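Ulvan Lyase-PL25 (Pseudoalteromonas sp. PLSV, PDB 5UAM) cleaves ulvan, the main cell-wall polysaccharide of green seaweeds of the order Ulvales, as a beta-propeller lyase of polysaccharide lyase family 25. Local coordinates at residues A[308-313]-A[363-368]; A[316-321]-A[337-342]. All blocks are in the same frame, centred on the assembly; numbering follows the deposited sequence.

Contact 1. Residues A[308-313]-A[363-368]; sequences STHLDA and GDFMVT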
loop_
_atom_site.group_PDB
_atom_site.type_symbol
_atom_site.label_atom_id
_atom_site.label_comp_id
_atom_site.label_asym_id
_atom_site.label_seq_id
_atom_site.Cartn_x
_atom_site.Cartn_y
_atom_site.Cartn_z
ATOM N N SER A 308 -6.862 -0.680 -3.752
ATOM C CA SER A 308 -7.252 -0.912 -2.369
ATOM C C SER A 308 -8.722 -1.299 -2.353
ATOM O O SER A 308 -9.408 -1.266 -3.375
ATOM C CB SER A 308 -7.039 0.345 -1.533
ATOM O OG SER A 308 -7.794 1.403 -2.132
ATOM N N THR A 309 -9.207 -1.672 -1.173
ATOM C CA THR A 309 -10.598 -2.088 -1.023
ATOM C C THR A 309 -11.137 -1.622 0.322
ATOM O O THR A 309 -10.422 -1.602 1.321
ATOM C CB THR A 309 -10.738 -3.620 -1.213
ATOM O OG1 THR A 309 -12.103 -4.020 -1.065
ATOM C CG2 THR A 309 -9.910 -4.390 -0.216
ATOM N N HIS A 310 -12.424 -1.263 0.328
ATOM C CA HIS A 310 -13.120 -0.798 1.520
ATOM C C HIS A 310 -14.579 -1.205 1.424
ATOM O O HIS A 310 -15.149 -1.286 0.324
ATOM C CB HIS A 310 -13.080 0.742 1.637
ATOM C CG HIS A 310 -11.702 1.310 1.634
ATOM N ND1 HIS A 310 -10.869 1.214 2.724
ATOM C CD2 HIS A 310 -11.018 1.977 0.678
ATOM C CE1 HIS A 310 -9.713 1.796 2.429
ATOM N NE2 HIS A 310 -9.786 2.274 1.202
ATOM N N LEU A 311 -15.191 -1.456 2.583
ATOM C CA LEU A 311 -16.605 -1.807 2.623
ATOM C C LEU A 311 -17.480 -0.576 2.789
ATOM O O LEU A 311 -17.138 0.348 3.531
ATOM C CB LEU A 311 -16.900 -2.731 3.798
ATOM C CG LEU A 311 -16.122 -4.040 3.836
ATOM C CD1 LEU A 311 -16.592 -4.901 4.987
ATOM C CD2 LEU A 311 -16.250 -4.811 2.530
ATOM N N ASP A 312 -18.638 -0.590 2.121
ATOM C CA ASP A 312 -19.631 0.453 2.325
ATOM C C ASP A 312 -20.448 0.156 3.586
ATOM O O ASP A 312 -20.224 -0.830 4.295
ATOM C CB ASP A 312 -20.478 0.680 1.063
ATOM C CG ASP A 312 -21.372 -0.488 0.686
ATOM O OD1 ASP A 312 -21.805 -1.261 1.559
ATOM O OD2 ASP A 312 -21.680 -0.613 -0.518
ATOM N N ALA A 313 -21.389 1.056 3.880
ATOM C CA ALA A 313 -22.172 0.989 5.107
ATOM C C ALA A 313 -23.078 -0.229 5.150
ATOM O O ALA A 313 -23.544 -0.612 6.233
ATOM C CB ALA A 313 -23.019 2.253 5.232
ATOM N N GLY A 363 -5.138 6.549 -6.520
ATOM C CA GLY A 363 -5.928 7.183 -5.483
ATOM C C GLY A 363 -6.502 6.153 -4.540
ATOM O O GLY A 363 -6.679 4.995 -4.904
ATOM N N ASP A 364 -6.796 6.600 -3.334
ATOM C CA ASP A 364 -7.573 5.823 -2.372
ATOM C C ASP A 364 -8.934 6.488 -2.237
ATOM O O ASP A 364 -9.143 7.637 -2.655
ATOM C CB ASP A 364 -6.845 5.752 -1.022
ATOM C CG ASP A 364 -7.312 4.617 -0.112
ATOM O OD1 ASP A 364 -8.122 3.751 -0.529
ATOM O OD2 ASP A 364 -6.823 4.577 1.040
ATOM N N PHE A 365 -9.897 5.762 -1.669
ATOM C CA PHE A 365 -11.258 6.265 -1.634
ATOM C C PHE A 365 -11.901 5.962 -0.295
ATOM O O PHE A 365 -11.451 5.107 0.470
ATOM C CB PHE A 365 -12.124 5.669 -2.762
ATOM C CG PHE A 365 -12.365 4.183 -2.613
ATOM C CD1 PHE A 365 -11.453 3.258 -3.082
ATOM C CD2 PHE A 365 -13.512 3.721 -1.980
ATOM C CE1 PHE A 365 -11.709 1.886 -2.922
ATOM C CE2 PHE A 365 -13.745 2.381 -1.824
ATOM C CZ PHE A 365 -12.858 1.474 -2.298
ATOM N N MET A 366 -12.964 6.700 -0.025
ATOM C CA MET A 366 -13.859 6.482 1.099
ATOM C C MET A 366 -15.259 6.271 0.547
ATOM O O MET A 366 -15.638 6.906 -0.440
ATOM C CB MET A 366 -13.865 7.708 2.005
ATOM C CG MET A 366 -12.512 8.015 2.624
ATOM S SD MET A 366 -12.562 9.425 3.724
ATOM C CE MET A 366 -13.432 10.623 2.722
ATOM N N VAL A 367 -16.022 5.408 1.186
ATOM C CA VAL A 367 -17.376 5.108 0.754
ATOM C C VAL A 367 -18.265 5.050 1.983
ATOM O O VAL A 367 -17.862 4.538 3.033
ATOM C CB VAL A 367 -17.425 3.798 -0.057
ATOM C CG1 VAL A 367 -16.769 2.649 0.706
ATOM C CG2 VAL A 367 -18.845 3.467 -0.441
ATOM N N THR A 368 -19.471 5.609 1.861
ATOM C CA THR A 368 -20.449 5.596 2.935
ATOM C C THR A 368 -21.622 4.764 2.443
ATOM O O THR A 368 -21.539 3.531 2.434
ATOM C CB THR A 368 -20.805 7.030 3.343
ATOM O OG1 THR A 368 -21.293 7.739 2.196
ATOM C CG2 THR A 368 -19.577 7.754 3.887
HETATM O O HOH W 1 -6.144 2.435 -4.324
HETATM O O HOH W 2 -18.411 2.676 4.973
#

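Contact 2. Residues A[316-321]-A[337-342]; sequences QPHIAI and TRHVRW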
loop_
_atom_site.group_PDB
_atom_site.type_symbol
_atom_site.label_atom_id
_atom_site.label_comp_id
_atom_site.label_asym_id
_atom_site.label_seq_id
_atom_site.Cartn_x
_atom_site.Cartn_y
_atom_site.Cartn_z
ATOM N N GLN A 316 -20.815 -4.048 1.850
ATOM C CA GLN A 316 -20.505 -4.542 0.518
ATOM C C GLN A 316 -19.150 -4.002 0.075
ATOM O O GLN A 316 -18.855 -2.823 0.291
ATOM C CB GLN A 316 -21.557 -4.055 -0.468
ATOM C CG GLN A 316 -22.987 -4.432 -0.077
ATOM C CD GLN A 316 -24.084 -3.829 -0.950
ATOM O OE1 GLN A 316 -25.012 -4.530 -1.358
ATOM N NE2 GLN A 316 -24.017 -2.533 -1.180
ATOM N N PRO A 317 -18.299 -4.826 -0.536
ATOM C CA PRO A 317 -16.971 -4.346 -0.932
ATOM C C PRO A 317 -16.969 -3.490 -2.186
ATOM O O PRO A 317 -17.650 -3.770 -3.176
ATOM C CB PRO A 317 -16.183 -5.635 -1.165
ATOM C CG PRO A 317 -17.215 -6.616 -1.566
ATOM C CD PRO A 317 -18.411 -6.290 -0.695
ATOM N N HIS A 318 -16.137 -2.457 -2.116
ATOM C CA HIS A 318 -15.733 -1.607 -3.216
ATOM C C HIS A 318 -14.233 -1.776 -3.410
ATOM O O HIS A 318 -13.476 -1.994 -2.449
ATOM C CB HIS A 318 -16.015 -0.156 -2.866
ATOM C CG HIS A 318 -17.461 0.171 -2.763
ATOM N ND1 HIS A 318 -18.058 1.126 -3.556
ATOM C CD2 HIS A 318 -18.438 -0.325 -1.966
ATOM C CE1 HIS A 318 -19.340 1.203 -3.251
ATOM N NE2 HIS A 318 -19.593 0.341 -2.282
ATOM N N ILE A 319 -13.805 -1.658 -4.660
ATOM C CA ILE A 319 -12.425 -1.925 -5.047
ATOM C C ILE A 319 -11.944 -0.826 -5.982
ATOM O O ILE A 319 -12.638 -0.467 -6.942
ATOM C CB ILE A 319 -12.318 -3.286 -5.752
ATOM C CG1 ILE A 319 -12.719 -4.424 -4.800
ATOM C CG2 ILE A 319 -10.909 -3.522 -6.285
ATOM C CD1 ILE A 319 -12.795 -5.783 -5.468
ATOM N N ALA A 320 -10.740 -0.316 -5.713
ATOM C CA ALA A 320 -10.008 0.514 -6.660
ATOM C C ALA A 320 -8.993 -0.368 -7.361
ATOM O O ALA A 320 -8.201 -1.053 -6.701
ATOM C CB ALA A 320 -9.286 1.646 -5.938
ATOM N N ILE A 321 -9.023 -0.369 -8.686
ATOM C CA ILE A 321 -8.093 -1.148 -9.489
ATOM C C ILE A 321 -7.554 -0.237 -10.580
ATOM O O ILE A 321 -8.330 0.411 -11.287
ATOM C CB ILE A 321 -8.765 -2.407 -10.080
ATOM C CG1 ILE A 321 -7.794 -3.239 -10.919
ATOM C CG2 ILE A 321 -10.023 -2.052 -10.867
ATOM C CD1 ILE A 321 -6.607 -3.780 -10.125
ATOM N N THR A 337 -6.914 4.646 -12.449
ATOM C CA THR A 337 -7.774 4.044 -11.434
ATOM C C THR A 337 -9.196 3.916 -11.948
ATOM O O THR A 337 -9.742 4.847 -12.544
ATOM C CB THR A 337 -7.808 4.917 -10.178
ATOM O OG1 THR A 337 -6.537 5.537 -9.979
ATOM C CG2 THR A 337 -8.161 4.091 -8.957
ATOM N N ARG A 338 -9.795 2.752 -11.678
ATOM C CA ARG A 338 -11.190 2.451 -11.971
ATOM C C ARG A 338 -11.863 1.912 -10.714
ATOM O O ARG A 338 -11.205 1.359 -9.826
ATOM C CB ARG A 338 -11.299 1.406 -13.076
ATOM C CG ARG A 338 -10.625 1.826 -14.366
ATOM C CD ARG A 338 -9.454 0.932 -14.738
ATOM N NE ARG A 338 -8.729 1.507 -15.865
ATOM C CZ ARG A 338 -9.067 1.375 -17.139
ATOM N NH1 ARG A 338 -10.143 0.681 -17.488
ATOM N NH2 ARG A 338 -8.343 1.950 -18.085
ATOM N N HIS A 339 -13.190 2.078 -10.640
ATOM C CA HIS A 339 -13.939 1.712 -9.444
ATOM C C HIS A 339 -14.845 0.524 -9.736
ATOM O O HIS A 339 -15.569 0.529 -10.743
ATOM C CB HIS A 339 -14.786 2.882 -8.933
ATOM C CG HIS A 339 -15.274 2.656 -7.547
ATOM N ND1 HIS A 339 -14.436 2.775 -6.461
ATOM C CD2 HIS A 339 -16.463 2.219 -7.068
ATOM C CE1 HIS A 339 -15.101 2.463 -5.366
ATOM N NE2 HIS A 339 -16.331 2.132 -5.705
ATOM N N VAL A 340 -14.817 -0.468 -8.831
ATOM C CA VAL A 340 -15.615 -1.689 -8.936
ATOM C C VAL A 340 -16.332 -1.878 -7.608
ATOM O O VAL A 340 -15.791 -1.536 -6.557
ATOM C CB VAL A 340 -14.664 -2.881 -9.201
ATOM C CG1 VAL A 340 -15.370 -4.231 -9.013
ATOM C CG2 VAL A 340 -14.048 -2.757 -10.588
ATOM N N ARG A 341 -17.559 -2.409 -7.642
ATOM C CA ARG A 341 -18.241 -2.691 -6.383
ATOM C C ARG A 341 -19.200 -3.861 -6.525
ATOM O O ARG A 341 -19.681 -4.192 -7.611
ATOM C CB ARG A 341 -19.002 -1.479 -5.844
ATOM C CG ARG A 341 -20.193 -1.078 -6.691
ATOM C CD ARG A 341 -20.828 0.204 -6.181
ATOM N NE ARG A 341 -21.985 0.567 -6.986
ATOM C CZ ARG A 341 -23.234 0.191 -6.728
ATOM N NH1 ARG A 341 -23.508 -0.552 -5.659
ATOM N NH2 ARG A 341 -24.226 0.570 -7.529
ATOM N N TRP A 342 -19.475 -4.475 -5.378
ATOM C CA TRP A 342 -20.482 -5.519 -5.250
ATOM C C TRP A 342 -21.805 -4.873 -4.876
ATOM O O TRP A 342 -21.886 -4.170 -3.871
ATOM C CB TRP A 342 -20.038 -6.470 -4.142
ATOM C CG TRP A 342 -21.007 -7.581 -3.819
ATOM C CD1 TRP A 342 -21.798 -7.689 -2.711
ATOM C CD2 TRP A 342 -21.264 -8.744 -4.607
ATOM N NE1 TRP A 342 -22.543 -8.838 -2.771
ATOM C CE2 TRP A 342 -22.223 -9.519 -3.919
ATOM C CE3 TRP A 342 -20.763 -9.218 -5.819
ATOM C CZ2 TRP A 342 -22.697 -10.735 -4.413
ATOM C CZ3 TRP A 342 -21.226 -10.410 -6.308
ATOM C CH2 TRP A 342 -22.181 -11.171 -5.602
#

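Contact 1. Residues A[308-313]-A[363-368]
The imidazole of His310 turns its CD2 edge onto one face of the Phe365 phenyl in a T-shaped stack, with the ring planes at 81° and the centroids 4.8 Å apart. CD2 comes closest to CZ, so the imidazole sits toward the rim of the phenyl, whose own edge meets the carbonyl oxygen Ser308 O. At the edge of the imidazole, and almost exactly in its plane, lies Asp364 OD1, which accepts a hydrogen bond from His310 NE2 at 2.8 Å with an N-H...O angle of 162°. The donor reaches OD1 on its syn side. Ser308 OG donates to Asp364 OD1 at 2.9 Å, approaching from above the carboxylate plane. In Asp364 the first torsion sets CG anti to the backbone N (chi1 -161°), beside the carbonyl carbon; OD1 takes the two donors, while OD2 is held by the backbone N of Phe418. The nearby carboxylate may favour a protonated His310, although its other donors would temper this. The two strands run nearly parallel, their axes 7.2 Å apart, too far for backbone pairing: each is the first, edge strand of its own four-stranded antiparallel blade, and side chains join these neighbouring sheets of the beta-propeller. Water takes part as well, one molecule donating to Ser308 OG and Gly363 O, another to Leu311 O and Val367 O. Farther along, the branched Val367 touches the partner with both methyls, CG1 against Leu311 O and CG2 3.6 Å from Asp312 CB. Where the strands give way to loops the two segments draw together, and Ala313 N donates to Thr368 O at 2.9 Å; the small Ala313 side chain fits beside that carbonyl.

Contact 2. Residues A[316-321]-A[337-342]
His318 and His339 meet rim to rim on one face of the sheet, His318 ND1 hydrogen-bonded to His339 NE2 at 2.9 Å. Either nitrogen may be the donor; the far nitrogens are fixed by Asp312 (to His318 NE2) and Tyr375 (to His339 ND1), so imidazole, with a polar atom at each side, suits both buried places. Arg341 CB sits over the centre of the His318 ring in a CH-pi contact, 3.7 Å from the centroid, and CD lies against CE1. These strands, 317-324 and 336-342, form an antiparallel beta hairpin at the middle of a propeller blade. Ile319 and Val340 exchange backbone bonds, as do Ile321 and Arg338, and Trp342 N donates to Pro317 O. On the opposite face the branched Ile321 and Val340 touch through their CG2 methyls at 4.1 Å, and Ile319 and Ile321 pack on Val261 of strand 258-267. The more solvent-accessible side lies at Gln316, Trp342, Arg338 and Arg341, all partly exposed. There Trp342 CB packs 3.8 Å from Pro317 CD, and Gln316 CB rests on Trp342 O. The long Arg341 leads away from the partner strand, NE bonding weakly to Gly395 O, whereas Arg338 NE bonds to Gln336 O.

How the contacts relate
Contact 2 lies inside the chain loop closed by contact 1, and their centres are 8 Å apart. They share one propeller sheet: strands 303-311 and 317-324 are adjacent, with Ser308 O 2.9 Å from Ala320 N and Thr309 OG1 2.8 Å from His318 O, both probable hydrogen bonds. Asp312, the partner of His318, belongs to contact 1, and Phe365 CZ packs 3.5 Å from His318 O while its ring meets His339 edge-to-face, so the neighbouring sheet covers the histidine pair. Neither contact contains an annotated catalytic residue. The substrate-binding Tyr222 is about 8 Å from Ile321 and about 12 Å from Ser308, side chain to side chain; a bound potassium ion lies about 9 Å from the side chains of Asp364 and Thr337.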